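Local coordinates for phenylacetate-CoA oxygenase subunit PaaB (Ralstonia eutropha JMP134, PDB 3EGR) that probably serves as a non-catalytic subunit of the phenylacetate-CoA oxygenase complex, which epoxidises the aromatic ring of phenylacetyl-CoA in bacterial phenylacetate degradation, at the interface of chains A and B. Numbering follows the deposited sequence. Chains: chain A/B, phenylacetate-CoA oxygenase subunit PaaB.

The interface of chains A and B. Residues chain A 60-63; chain B 33-34, 37, 55, 57.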
loop_
_atom_site.group_PDB
_atom_site.type_symbol
_atom_site.label_atom_id
_atom_site.label_comp_id
_atom_site.label_asym_id
_atom_site.label_seq_id
_atom_site.Cartn_x
_atom_site.Cartn_y
_atom_site.Cartn_z
ATOM N N ALA A 60 -4.410 -2.811 0.315
ATOM C CA ALA A 60 -3.389 -3.042 -0.705
ATOM C C ALA A 60 -3.778 -4.151 -1.701
ATOM O O ALA A 60 -3.115 -4.321 -2.715
ATOM C CB ALA A 60 -2.057 -3.361 -0.036
ATOM N N ILE A 61 -4.838 -4.898 -1.417
ATOM C CA ILE A 61 -5.240 -6.028 -2.255
ATOM C C ILE A 61 -6.317 -5.599 -3.239
ATOM O O ILE A 61 -7.314 -5.043 -2.831
ATOM C CB ILE A 61 -5.801 -7.202 -1.377
ATOM C CG1 ILE A 61 -4.695 -7.778 -0.488
ATOM C CG2 ILE A 61 -6.350 -8.295 -2.237
ATOM C CD1 ILE A 61 -5.195 -8.444 0.755
ATOM N N THR A 62 -6.114 -5.856 -4.518
ATOM C CA THR A 62 -7.153 -5.704 -5.530
ATOM C C THR A 62 -7.554 -7.116 -5.980
ATOM O O THR A 62 -6.699 -7.903 -6.423
ATOM C CB THR A 62 -6.610 -4.936 -6.734
ATOM O OG1 THR A 62 -5.924 -3.767 -6.271
ATOM C CG2 THR A 62 -7.712 -4.539 -7.687
ATOM N N ALA A 63 -8.844 -7.442 -5.835
ATOM C CA ALA A 63 -9.388 -8.752 -6.215
ATOM C C ALA A 63 -9.995 -8.699 -7.605
ATOM O O ALA A 63 -10.372 -7.638 -8.091
ATOM C CB ALA A 63 -10.413 -9.199 -5.234
ATOM N N ALA B 33 -2.889 -2.226 -11.028
ATOM C CA ALA B 33 -3.534 -3.414 -10.459
ATOM C C ALA B 33 -4.365 -4.173 -11.498
ATOM O O ALA B 33 -4.381 -5.405 -11.512
ATOM C CB ALA B 33 -4.395 -3.046 -9.205
ATOM N N GLN B 34 -5.038 -3.447 -12.376
ATOM C CA GLN B 34 -5.891 -4.086 -13.375
ATOM C C GLN B 34 -5.069 -4.848 -14.409
ATOM O O GLN B 34 -5.418 -5.980 -14.794
ATOM C CB GLN B 34 -6.806 -3.063 -14.021
ATOM C CG GLN B 34 -7.829 -2.492 -13.027
ATOM C CD GLN B 34 -8.724 -3.581 -12.376
ATOM O OE1 GLN B 34 -9.296 -4.439 -13.068
ATOM N NE2 GLN B 34 -8.847 -3.537 -11.050
ATOM N N LEU B 37 -3.987 -7.967 -12.895
ATOM C CA LEU B 37 -5.009 -9.008 -12.845
ATOM C C LEU B 37 -5.141 -9.723 -14.200
ATOM O O LEU B 37 -5.145 -10.945 -14.245
ATOM C CB LEU B 37 -6.341 -8.444 -12.346
ATOM C CG LEU B 37 -6.425 -8.211 -10.823
ATOM C CD1 LEU B 37 -7.609 -7.315 -10.427
ATOM C CD2 LEU B 37 -6.483 -9.546 -10.070
ATOM N N VAL B 55 -4.084 -9.375 -6.445
ATOM C CA VAL B 55 -2.792 -8.749 -6.660
ATOM C C VAL B 55 -2.465 -7.738 -5.550
ATOM O O VAL B 55 -3.349 -7.026 -5.050
ATOM C CB VAL B 55 -2.691 -8.081 -8.052
ATOM C CG1 VAL B 55 -2.899 -9.109 -9.110
ATOM C CG2 VAL B 55 -3.696 -6.902 -8.225
ATOM N N PRO B 57 0.939 -4.979 -4.535
ATOM C CA PRO B 57 2.286 -4.489 -4.769
ATOM C C PRO B 57 3.234 -5.065 -3.740
ATOM O O PRO B 57 2.885 -5.125 -2.555
ATOM C CB PRO B 57 2.153 -2.989 -4.543
ATOM C CG PRO B 57 0.743 -2.689 -4.769
ATOM C CD PRO B 57 -0.001 -3.880 -4.271
HETATM O O HOH W 1 -10.510 -5.473 -9.897
#
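A:Thr62 pairs with B:Val55 in an antiparallel beta bridge, and the two backbones exchange a pair of hydrogen bonds. The amide N of A:Thr62 gives its hydrogen to the carbonyl O of B:Val55 over 3.0 Å, arriving in the carbonyl plane. In return the N of B:Val55 donates to the O of A:Thr62, also at 3.0 Å, though this donor is tilted 18° from the carbonyl plane.

The threonine side chain points from the bridge towards the helix of chain B. Its CB touches methyl CG2 of B:Val55 at 3.8 Å and, at a similar separation, the methyl of B:Ala33. From there the branches part. The hydroxyl OG1 stays beside its own backbone N (chi1 -48°) and comes to 3.4 Å from B:Ala33 CB, a van der Waals contact. Methyl CG2, which this torsion sets anti to the backbone N, reaches further along the helix, meeting the amide NE2 of B:Gln34 at 3.7 Å and the CD1 methyl of B:Leu37 at 3.9 Å. The threonine and glutamine side chains cross at nearly a right angle.

B:Gln34 NE2 also lies 2.8 Å from the O of water 1, in an almost straight hydrogen bond, and the water bridges to the carbonyl O of A:Ala63. The bend of the B:Gln34 chain at chi2 (-58°) helps bring its amide back towards chain A. At the other end of the segment, the A:Ala60 carbonyl O rests against ring carbon CD of B:Pro57.

Two-fold symmetry repeats the contact with the chains exchanged; both belong to a larger interface. The deposited assembly holds four copies, and the structure alone does not show whether this pairing is the one used in the cell. In the fold, short strand 62-63 of chain A, just after 3-10 helix 58-60, pairs with strand 52-57 of chain B, its threonine set against the start of helix 33-44.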